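PDB 1KNV: Bse634I restriction endonuclease from Geobacillus stearothermophilus, which acts as a type II restriction endonuclease, recognising a specific DNA sequence and cutting both strands, probably with the help of bound metal ions. Local coordinates for residues 91-96 / 282-287; 121-126 / 225-230; 158-163 / 179-184. All blocks are in the same frame, centred on the assembly; numbering follows the deposited sequence.

Interaction 1: 91-96 / 282-287; sequences RVKREL and DIDKML
D284 OD2 is gripped twice, by the ammonium group of K93 and by a water that also serves R94. The direct bond is short, K93 NZ to D284 OD2 2.7 Å, and is a hydrogen-bonded salt bridge. The lysine comes in from above the carboxylate, 35° out of its plane, and the two side chains cross at about a right angle. K93 reaches this far because its chain is fully extended beyond CG, while chi1 of 69° tucks CG between the backbone N and the carbonyl carbon. Its CE follows the NZ in, lying 3.4 Å from D284 OD2.

R94 takes a more indirect route. Water 2 donates to D284 OD2 at 3.0 Å and accepts from R94 NH2 at 3.2 Å, sitting in the plane of the guanidinium at its edge. Without the water the two groups barely meet: R94 NH2 lies 4.1 Å from D284 CB, and the guanidinium and carboxylate planes are 69° apart. The direct salt bridge of R94 is to D288, one turn further along the same helix. With D284 cut back to an alanine, K93 is likely to lose its counter-ion here and water 2 the oxygen it donates to, weakening the link between the two helices.

The contact thus joins the end of helix 68-93, closed by a Schellman motif at E95, to helix 281-291. Two consecutive basic residues face D284 and D288, a charge pairing that is likely to keep both carboxylates ionised.

Interaction 2: 121-126 / 225-230; sequences REKLHQ and MRYWNP
The side chains of K123 and R226 run antiparallel and alongside each other, so that the base of each lies beside the outer part of the other. K123 CB sits over one face of the R226 guanidinium, 3.8 Å from NH2, and K123 CD lies 3.8 Å from R226 CB. The arginine is bent at both chi2 and chi3, which curls its NH1 round to the backbone of the facing helix. There it donates to K123 O at 3.1 Å, from above the carbonyl plane and with an N-H...O angle of 146°. The Q126 amide stands nearly upright to the guanidinium, the planes 84° apart, with Q126 OE1 3.2 Å from R226 NH2.

Beyond R226, the lysine crosses the Y227 ring obliquely. Its CE rests over the ring face as a CH-pi contact, 3.4 Å from Y227 CZ. The ammonium adds a longer cation-pi interaction, K123 NZ being 5.0 Å from the ring centroid. A bend at chi4 (-52°) sends NZ to water 3, which donates in turn to R226 O.

Y227 OH is hydrogen-bonded to T120, and its ring stacks on W188. At the boundary with the second subunit, W228 O of that subunit accepts from Q126 NE2, and its R226 NE donates to R226 O of this chain. The contact packs helix 118-131 against the C-terminal end of helix 203-227, where L124 also rests on L219 and L223.

Interaction 3: 158-163 / 179-184; sequences SEYNLP and FKDIEG
Y160 and D181 reach each other with closely similar first torsions: chi1 is near -60° in both, each CG swung opposite the carbonyl carbon, on the side of the backbone N. The two side chains then come together from opposite directions. In the tyrosine the second torsion, 168°, lays the ring almost flush with the CA-CB bond instead of standing it across that bond, as tyrosines more often do.

The meeting is made by one short hydrogen bond. Y160 OH donates to D181 OD2 at 2.6 Å, using the anti lone pair, the one turned away from the other carboxylate oxygen. Because that lone pair faces back toward the aspartate's own methylene, the hydroxyl also lies close to D181 CB, at 3.1 Å. The carboxylate oxygen sits at the ring edge, in the ring plane, with Y160 CE2 3.6 Å from D181 OD2. Ring and carboxylate are only 23° apart, so the two flat groups run on from each other nearly in one plane.

The phenol end of a buried tyrosine thus finds its acceptor on a partly exposed acid. K157 forms long, weak ion pairs with both D181 and E159, and its charge may soften the repulsion between these two acids.

The bond joins the 3-10 turn 158-160, in the loop before helix 169-176, to the loop that follows this helix. Y160 also packs on R91 of helix 68-93 and on L100, which I182 touches too. Both loops therefore lie against strand 99-103, an outermost strand, within this chain, of the mixed sheet, and the bond ties them together beside it.

Overall arrangement
From the N terminus the chain first meets 91-96, then 121-126, then 158-163, and closes the contacts in reverse order, so the three nest without crossing. Interaction 3 shuts first, at 179-184, round helix 169-176. Interaction 2 encloses it, closing at 225-230, at the end of helix 203-227, after strand 191-198, and ties that helix to helix 118-131. Interaction 1 is outermost and closes at 282-287, joining the end of helix 68-93 to the C-terminal helix 281-291. Interactions 1 and 3 touch: R91 NH2 lies 2.8 Å from N161 OD1, probably a hydrogen bond, to the loop before helix 169-176. Interaction 2 stands apart, its centre about 31 Å from that of interaction 1, on the subunit boundary.

Interaction 1: 91-96 / 282-287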
loop_
_atom_site.group_PDB
_atom_site.type_symbol
_atom_site.label_atom_id
_atom_site.label_comp_id
_atom_site.label_asym_id
_atom_site.label_seq_id
_atom_site.Cartn_x
_atom_site.Cartn_y
_atom_site.Cartn_z
ATOM N N ARG B 91 -36.584 11.749 -0.489
ATOM C CA ARG B 91 -36.453 10.601 -1.372
ATOM C C ARG B 91 -37.781 10.283 -2.029
ATOM O O ARG B 91 -37.824 9.668 -3.099
ATOM C CB ARG B 91 -35.915 9.370 -0.635
ATOM C CG ARG B 91 -36.796 8.819 0.447
ATOM C CD ARG B 91 -36.373 7.390 0.805
ATOM N NE ARG B 91 -36.648 6.423 -0.266
ATOM C CZ ARG B 91 -37.862 5.979 -0.592
ATOM N NH1 ARG B 91 -38.935 6.407 0.059
ATOM N NH2 ARG B 91 -38.005 5.089 -1.564
ATOM N N VAL B 92 -38.868 10.713 -1.397
ATOM C CA VAL B 92 -40.184 10.467 -1.962
ATOM C C VAL B 92 -40.440 11.411 -3.122
ATOM O O VAL B 92 -40.730 10.958 -4.222
ATOM C CB VAL B 92 -41.305 10.640 -0.927
ATOM C CG1 VAL B 92 -42.649 10.654 -1.630
ATOM C CG2 VAL B 92 -41.269 9.497 0.067
ATOM N N LYS B 93 -40.311 12.716 -2.901
ATOM C CA LYS B 93 -40.571 13.659 -3.985
ATOM C C LYS B 93 -39.554 13.602 -5.121
ATOM O O LYS B 93 -39.860 13.993 -6.252
ATOM C CB LYS B 93 -40.689 15.086 -3.446
ATOM C CG LYS B 93 -39.422 15.702 -2.924
ATOM C CD LYS B 93 -39.752 17.041 -2.321
ATOM C CE LYS B 93 -38.517 17.747 -1.851
ATOM N NZ LYS B 93 -38.886 18.945 -1.057
ATOM N N ARG B 94 -38.348 13.120 -4.825
ATOM C CA ARG B 94 -37.302 12.990 -5.841
ATOM C C ARG B 94 -37.419 11.621 -6.501
ATOM O O ARG B 94 -36.728 11.334 -7.475
ATOM C CB ARG B 94 -35.913 13.133 -5.210
ATOM C CG ARG B 94 -35.535 14.561 -4.849
ATOM C CD ARG B 94 -35.328 15.436 -6.093
ATOM N NE ARG B 94 -34.724 16.728 -5.754
ATOM C CZ ARG B 94 -35.350 17.714 -5.117
ATOM N NH1 ARG B 94 -36.616 17.574 -4.753
ATOM N NH2 ARG B 94 -34.698 18.832 -4.811
ATOM N N GLU B 95 -38.305 10.789 -5.956
ATOM C CA GLU B 95 -38.541 9.439 -6.452
ATOM C C GLU B 95 -37.264 8.603 -6.499
ATOM O O GLU B 95 -36.975 7.953 -7.499
ATOM C CB GLU B 95 -39.180 9.491 -7.841
ATOM C CG GLU B 95 -40.594 10.065 -7.861
ATOM C CD GLU B 95 -41.097 10.348 -9.275
ATOM O OE1 GLU B 95 -41.069 9.426 -10.114
ATOM O OE2 GLU B 95 -41.520 11.490 -9.546
ATOM N N LEU B 96 -36.505 8.619 -5.409
ATOM C CA LEU B 96 -35.264 7.858 -5.330
ATOM C C LEU B 96 -35.605 6.504 -4.736
ATOM O O LEU B 96 -35.329 6.243 -3.564
ATOM C CB LEU B 96 -34.260 8.586 -4.436
ATOM C CG LEU B 96 -33.811 9.963 -4.931
ATOM C CD1 LEU B 96 -33.005 10.658 -3.867
ATOM C CD2 LEU B 96 -32.988 9.806 -6.186
ATOM N N ASP B 282 -32.571 24.121 2.035
ATOM C CA ASP B 282 -31.121 23.901 2.064
ATOM C C ASP B 282 -30.784 22.434 2.332
ATOM O O ASP B 282 -29.683 21.979 2.018
ATOM C CB ASP B 282 -30.443 24.758 3.138
ATOM C CG ASP B 282 -30.414 26.229 2.787
ATOM O OD1 ASP B 282 -30.463 26.566 1.578
ATOM O OD2 ASP B 282 -30.317 27.046 3.730
ATOM N N ILE B 283 -31.728 21.712 2.931
ATOM C CA ILE B 283 -31.553 20.302 3.231
ATOM C C ILE B 283 -31.655 19.533 1.919
ATOM O O ILE B 283 -30.847 18.647 1.646
ATOM C CB ILE B 283 -32.649 19.795 4.199
ATOM C CG1 ILE B 283 -32.535 20.509 5.549
ATOM C CG2 ILE B 283 -32.528 18.290 4.375
ATOM C CD1 ILE B 283 -33.646 20.153 6.538
ATOM N N ASP B 284 -32.663 19.877 1.116
ATOM C CA ASP B 284 -32.875 19.241 -0.185
ATOM C C ASP B 284 -31.686 19.507 -1.107
ATOM O O ASP B 284 -31.239 18.622 -1.833
ATOM C CB ASP B 284 -34.128 19.789 -0.877
ATOM C CG ASP B 284 -35.407 19.442 -0.158
ATOM O OD1 ASP B 284 -35.388 18.578 0.742
ATOM O OD2 ASP B 284 -36.445 20.040 -0.521
ATOM N N LYS B 285 -31.197 20.745 -1.096
ATOM C CA LYS B 285 -30.059 21.123 -1.930
ATOM C C LYS B 285 -28.817 20.316 -1.545
ATOM O O LYS B 285 -28.078 19.851 -2.406
ATOM C CB LYS B 285 -29.778 22.623 -1.804
ATOM C CG LYS B 285 -30.866 23.529 -2.381
ATOM C CD LYS B 285 -30.443 24.990 -2.258
ATOM C CE LYS B 285 -31.455 25.948 -2.859
ATOM N NZ LYS B 285 -31.014 27.361 -2.667
ATOM N N MET B 286 -28.595 20.154 -0.248
ATOM C CA MET B 286 -27.459 19.385 0.235
ATOM C C MET B 286 -27.554 17.948 -0.259
ATOM O O MET B 286 -26.593 17.400 -0.778
ATOM C CB MET B 286 -27.433 19.373 1.759
ATOM C CG MET B 286 -26.506 18.315 2.321
ATOM S SD MET B 286 -26.469 18.337 4.087
ATOM C CE MET B 286 -28.020 17.593 4.484
ATOM N N LEU B 287 -28.723 17.341 -0.084
ATOM C CA LEU B 287 -28.926 15.967 -0.503
ATOM C C LEU B 287 -28.796 15.835 -1.997
ATOM O O LEU B 287 -28.337 14.812 -2.492
ATOM C CB LEU B 287 -30.295 15.475 -0.045
ATOM C CG LEU B 287 -30.401 15.353 1.474
ATOM C CD1 LEU B 287 -31.829 15.007 1.886
ATOM C CD2 LEU B 287 -29.399 14.286 1.948
HETATM O O HOH W 1 -37.772 17.109 1.369
HETATM O O HOH W 2 -36.454 21.072 -3.366
#

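Interaction 2: 121-126 / 225-230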
loop_
_atom_site.group_PDB
_atom_site.type_symbol
_atom_site.label_atom_id
_atom_site.label_comp_id
_atom_site.label_asym_id
_atom_site.label_seq_id
_atom_site.Cartn_x
_atom_site.Cartn_y
_atom_site.Cartn_z
ATOM N N ARG B 121 -19.202 -7.225 8.841
ATOM C CA ARG B 121 -18.945 -7.074 10.278
ATOM C C ARG B 121 -17.838 -8.010 10.791
ATOM O O ARG B 121 -17.047 -7.641 11.655
ATOM C CB ARG B 121 -20.244 -7.284 11.069
ATOM C CG ARG B 121 -21.319 -6.250 10.735
ATOM C CD ARG B 121 -22.284 -6.064 11.885
ATOM N NE ARG B 121 -21.626 -5.493 13.059
ATOM C CZ ARG B 121 -22.107 -5.569 14.298
ATOM N NH1 ARG B 121 -23.257 -6.196 14.533
ATOM N NH2 ARG B 121 -21.434 -5.026 15.309
ATOM N N GLU B 122 -17.777 -9.224 10.253
ATOM C CA GLU B 122 -16.740 -10.171 10.644
ATOM C C GLU B 122 -15.355 -9.622 10.249
ATOM O O GLU B 122 -14.384 -9.768 10.994
ATOM C CB GLU B 122 -16.989 -11.524 9.967
ATOM C CG GLU B 122 -17.615 -12.577 10.869
ATOM C CD GLU B 122 -18.327 -13.683 10.090
ATOM O OE1 GLU B 122 -17.834 -14.087 9.005
ATOM O OE2 GLU B 122 -19.380 -14.160 10.578
ATOM N N LYS B 123 -15.262 -8.989 9.082
ATOM C CA LYS B 123 -13.983 -8.437 8.647
ATOM C C LYS B 123 -13.543 -7.314 9.580
ATOM O O LYS B 123 -12.365 -7.184 9.897
ATOM C CB LYS B 123 -14.069 -7.917 7.209
ATOM C CG LYS B 123 -14.406 -8.984 6.167
ATOM C CD LYS B 123 -14.064 -8.502 4.774
ATOM C CE LYS B 123 -14.633 -9.417 3.721
ATOM N NZ LYS B 123 -14.248 -10.813 3.991
ATOM N N LEU B 124 -14.492 -6.506 10.026
ATOM C CA LEU B 124 -14.175 -5.414 10.921
ATOM C C LEU B 124 -13.844 -5.965 12.304
ATOM O O LEU B 124 -12.985 -5.426 13.001
ATOM C CB LEU B 124 -15.351 -4.438 11.003
ATOM C CG LEU B 124 -15.724 -3.733 9.694
ATOM C CD1 LEU B 124 -16.902 -2.804 9.923
ATOM C CD2 LEU B 124 -14.527 -2.952 9.169
ATOM N N HIS B 125 -14.529 -7.032 12.707
ATOM C CA HIS B 125 -14.271 -7.635 14.012
ATOM C C HIS B 125 -12.904 -8.278 14.005
ATOM O O HIS B 125 -12.194 -8.269 15.004
ATOM C CB HIS B 125 -15.337 -8.671 14.346
ATOM C CG HIS B 125 -16.651 -8.062 14.718
ATOM N ND1 HIS B 125 -17.861 -8.619 14.361
ATOM C CD2 HIS B 125 -16.941 -6.936 15.410
ATOM C CE1 HIS B 125 -18.843 -7.856 14.815
ATOM N NE2 HIS B 125 -18.310 -6.828 15.455
ATOM N N GLN B 126 -12.530 -8.831 12.866
ATOM C CA GLN B 126 -11.228 -9.446 12.752
ATOM C C GLN B 126 -10.161 -8.332 12.847
ATOM O O GLN B 126 -9.108 -8.517 13.475
ATOM C CB GLN B 126 -11.165 -10.199 11.428
ATOM C CG GLN B 126 -9.891 -10.931 11.167
ATOM C CD GLN B 126 -8.810 -10.005 10.678
ATOM O OE1 GLN B 126 -9.096 -9.002 10.018
ATOM N NE2 GLN B 126 -7.555 -10.340 10.975
ATOM N N MET B 225 -9.816 -2.652 0.466
ATOM C CA MET B 225 -8.672 -3.554 0.304
ATOM C C MET B 225 -9.054 -4.998 0.636
ATOM O O MET B 225 -8.589 -5.937 -0.017
ATOM C CB MET B 225 -7.477 -3.095 1.159
ATOM C CG MET B 225 -6.714 -1.911 0.547
ATOM S SD MET B 225 -5.030 -1.648 1.182
ATOM C CE MET B 225 -4.626 -0.045 0.467
ATOM N N ARG B 226 -9.885 -5.180 1.660
ATOM C CA ARG B 226 -10.364 -6.508 2.018
ATOM C C ARG B 226 -11.178 -7.161 0.903
ATOM O O ARG B 226 -10.967 -8.331 0.577
ATOM C CB ARG B 226 -11.202 -6.441 3.290
ATOM C CG ARG B 226 -10.433 -5.942 4.511
ATOM C CD ARG B 226 -9.308 -6.892 4.935
ATOM N NE ARG B 226 -9.790 -8.134 5.543
ATOM C CZ ARG B 226 -10.240 -8.256 6.793
ATOM N NH1 ARG B 226 -10.287 -7.214 7.612
ATOM N NH2 ARG B 226 -10.635 -9.437 7.235
ATOM N N TYR B 227 -12.104 -6.400 0.324
ATOM C CA TYR B 227 -12.973 -6.895 -0.738
ATOM C C TYR B 227 -12.399 -6.696 -2.132
ATOM O O TYR B 227 -12.977 -7.149 -3.116
ATOM C CB TYR B 227 -14.329 -6.190 -0.692
ATOM C CG TYR B 227 -15.277 -6.652 0.393
ATOM C CD1 TYR B 227 -15.444 -5.915 1.562
ATOM C CD2 TYR B 227 -16.034 -7.815 0.232
ATOM C CE1 TYR B 227 -16.339 -6.325 2.538
ATOM C CE2 TYR B 227 -16.932 -8.228 1.206
ATOM C CZ TYR B 227 -17.081 -7.481 2.352
ATOM O OH TYR B 227 -17.981 -7.885 3.308
ATOM N N TRP B 228 -11.275 -6.000 -2.214
ATOM C CA TRP B 228 -10.634 -5.727 -3.486
ATOM C C TRP B 228 -11.611 -5.105 -4.480
ATOM O O TRP B 228 -11.826 -5.618 -5.573
ATOM C CB TRP B 228 -10.033 -7.002 -4.062
ATOM C CG TRP B 228 -9.006 -6.706 -5.077
ATOM C CD1 TRP B 228 -9.148 -6.760 -6.433
ATOM C CD2 TRP B 228 -7.686 -6.224 -4.827
ATOM N NE1 TRP B 228 -7.991 -6.337 -7.048
ATOM C CE2 TRP B 228 -7.078 -6.001 -6.082
ATOM C CE3 TRP B 228 -6.958 -5.956 -3.661
ATOM C CZ2 TRP B 228 -5.772 -5.524 -6.206
ATOM C CZ3 TRP B 228 -5.656 -5.481 -3.783
ATOM C CH2 TRP B 228 -5.078 -5.271 -5.048
ATOM N N ASN B 229 -12.204 -3.986 -4.083
ATOM C CA ASN B 229 -13.152 -3.263 -4.920
ATOM C C ASN B 229 -12.637 -1.835 -4.971
ATOM O O ASN B 229 -12.926 -1.035 -4.087
ATOM C CB ASN B 229 -14.539 -3.277 -4.288
ATOM C CG ASN B 229 -15.607 -2.757 -5.222
ATOM O OD1 ASN B 229 -15.310 -2.215 -6.283
ATOM N ND2 ASN B 229 -16.860 -2.921 -4.830
ATOM N N PRO B 230 -11.857 -1.497 -6.004
ATOM C CA PRO B 230 -11.330 -0.135 -6.085
ATOM C C PRO B 230 -12.368 0.930 -6.412
ATOM O O PRO B 230 -12.178 2.108 -6.119
ATOM C CB PRO B 230 -10.264 -0.250 -7.174
ATOM C CG PRO B 230 -10.837 -1.287 -8.088
ATOM C CD PRO B 230 -11.376 -2.322 -7.130
HETATM O O HOH W 3 -11.554 -10.479 2.427
#

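Interaction 3: 158-163 / 179-184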
loop_
_atom_site.group_PDB
_atom_site.type_symbol
_atom_site.label_atom_id
_atom_site.label_comp_id
_atom_site.label_asym_id
_atom_site.label_seq_id
_atom_site.Cartn_x
_atom_site.Cartn_y
_atom_site.Cartn_z
ATOM N N SER B 158 -42.527 -0.405 0.567
ATOM C CA SER B 158 -43.544 0.503 0.038
ATOM C C SER B 158 -43.978 1.586 1.033
ATOM O O SER B 158 -44.328 2.696 0.625
ATOM C CB SER B 158 -44.778 -0.286 -0.417
ATOM O OG SER B 158 -45.542 -0.743 0.691
ATOM N N GLU B 159 -43.954 1.273 2.329
ATOM C CA GLU B 159 -44.356 2.242 3.346
ATOM C C GLU B 159 -43.491 3.488 3.340
ATOM O O GLU B 159 -43.949 4.566 3.726
ATOM C CB GLU B 159 -44.280 1.647 4.748
ATOM C CG GLU B 159 -45.004 0.357 4.944
ATOM C CD GLU B 159 -44.068 -0.807 4.853
ATOM O OE1 GLU B 159 -43.832 -1.301 3.728
ATOM O OE2 GLU B 159 -43.548 -1.211 5.913
ATOM N N TYR B 160 -42.234 3.332 2.935
ATOM C CA TYR B 160 -41.288 4.444 2.896
ATOM C C TYR B 160 -41.688 5.453 1.843
ATOM O O TYR B 160 -41.259 6.607 1.885
ATOM C CB TYR B 160 -39.883 3.955 2.541
ATOM C CG TYR B 160 -39.261 2.962 3.492
ATOM C CD1 TYR B 160 -38.103 2.271 3.129
ATOM C CD2 TYR B 160 -39.828 2.696 4.736
ATOM C CE1 TYR B 160 -37.525 1.336 3.978
ATOM C CE2 TYR B 160 -39.255 1.760 5.597
ATOM C CZ TYR B 160 -38.101 1.083 5.209
ATOM O OH TYR B 160 -37.520 0.155 6.044
ATOM N N ASN B 161 -42.500 5.006 0.893
ATOM C CA ASN B 161 -42.924 5.855 -0.203
ATOM C C ASN B 161 -44.154 6.703 0.030
ATOM O O ASN B 161 -44.686 7.287 -0.907
ATOM C CB ASN B 161 -43.097 5.012 -1.455
ATOM C CG ASN B 161 -41.782 4.423 -1.930
ATOM O OD1 ASN B 161 -40.773 5.127 -2.001
ATOM N ND2 ASN B 161 -41.784 3.132 -2.257
ATOM N N LEU B 162 -44.606 6.776 1.277
ATOM C CA LEU B 162 -45.755 7.604 1.628
ATOM C C LEU B 162 -45.177 8.841 2.306
ATOM O O LEU B 162 -44.484 8.735 3.326
ATOM C CB LEU B 162 -46.679 6.873 2.600
ATOM C CG LEU B 162 -47.271 5.548 2.115
ATOM C CD1 LEU B 162 -47.996 4.887 3.281
ATOM C CD2 LEU B 162 -48.215 5.776 0.925
ATOM N N PRO B 163 -45.438 10.033 1.744
ATOM C CA PRO B 163 -44.877 11.218 2.394
ATOM C C PRO B 163 -45.484 11.537 3.756
ATOM O O PRO B 163 -46.501 10.967 4.152
ATOM C CB PRO B 163 -45.074 12.328 1.350
ATOM C CG PRO B 163 -46.255 11.889 0.553
ATOM C CD PRO B 163 -46.130 10.372 0.484
ATOM N N PHE B 179 -33.192 2.998 10.957
ATOM C CA PHE B 179 -31.983 2.184 10.947
ATOM C C PHE B 179 -32.240 0.754 11.416
ATOM O O PHE B 179 -31.506 -0.170 11.054
ATOM C CB PHE B 179 -30.920 2.844 11.824
ATOM C CG PHE B 179 -31.373 3.119 13.233
ATOM C CD1 PHE B 179 -31.408 2.104 14.184
ATOM C CD2 PHE B 179 -31.774 4.392 13.606
ATOM C CE1 PHE B 179 -31.833 2.352 15.476
ATOM C CE2 PHE B 179 -32.200 4.643 14.901
ATOM C CZ PHE B 179 -32.229 3.616 15.836
ATOM N N LYS B 180 -33.283 0.572 12.222
ATOM C CA LYS B 180 -33.626 -0.752 12.731
ATOM C C LYS B 180 -34.126 -1.701 11.633
ATOM O O LYS B 180 -33.915 -2.904 11.718
ATOM C CB LYS B 180 -34.692 -0.641 13.825
ATOM C CG LYS B 180 -34.264 0.057 15.099
ATOM C CD LYS B 180 -35.432 0.032 16.068
ATOM C CE LYS B 180 -35.121 0.720 17.383
ATOM N NZ LYS B 180 -36.314 0.665 18.290
ATOM N N ASP B 181 -34.791 -1.163 10.610
ATOM C CA ASP B 181 -35.307 -1.973 9.499
ATOM C C ASP B 181 -34.195 -2.582 8.642
ATOM O O ASP B 181 -34.372 -3.651 8.041
ATOM C CB ASP B 181 -36.181 -1.128 8.567
ATOM C CG ASP B 181 -37.464 -0.669 9.214
ATOM O OD1 ASP B 181 -37.575 -0.758 10.457
ATOM O OD2 ASP B 181 -38.360 -0.200 8.473
ATOM N N ILE B 182 -33.059 -1.895 8.562
ATOM C CA ILE B 182 -31.969 -2.384 7.738
ATOM C C ILE B 182 -30.810 -2.993 8.500
ATOM O O ILE B 182 -29.790 -3.304 7.898
ATOM C CB ILE B 182 -31.409 -1.272 6.838
ATOM C CG1 ILE B 182 -30.778 -0.184 7.694
ATOM C CG2 ILE B 182 -32.519 -0.675 5.977
ATOM C CD1 ILE B 182 -30.082 0.863 6.877
ATOM N N GLU B 183 -30.955 -3.173 9.811
ATOM C CA GLU B 183 -29.882 -3.757 10.604
ATOM C C GLU B 183 -29.449 -5.113 10.053
ATOM O O GLU B 183 -30.275 -6.009 9.866
ATOM C CB GLU B 183 -30.311 -3.904 12.068
ATOM C CG GLU B 183 -29.359 -4.753 12.942
ATOM C CD GLU B 183 -29.644 -4.625 14.442
ATOM O OE1 GLU B 183 -30.821 -4.392 14.809
ATOM O OE2 GLU B 183 -28.694 -4.769 15.251
ATOM N N GLY B 184 -28.148 -5.231 9.779
ATOM C CA GLY B 184 -27.559 -6.457 9.268
ATOM C C GLY B 184 -27.863 -6.762 7.824
ATOM O O GLY B 184 -27.511 -7.824 7.334
#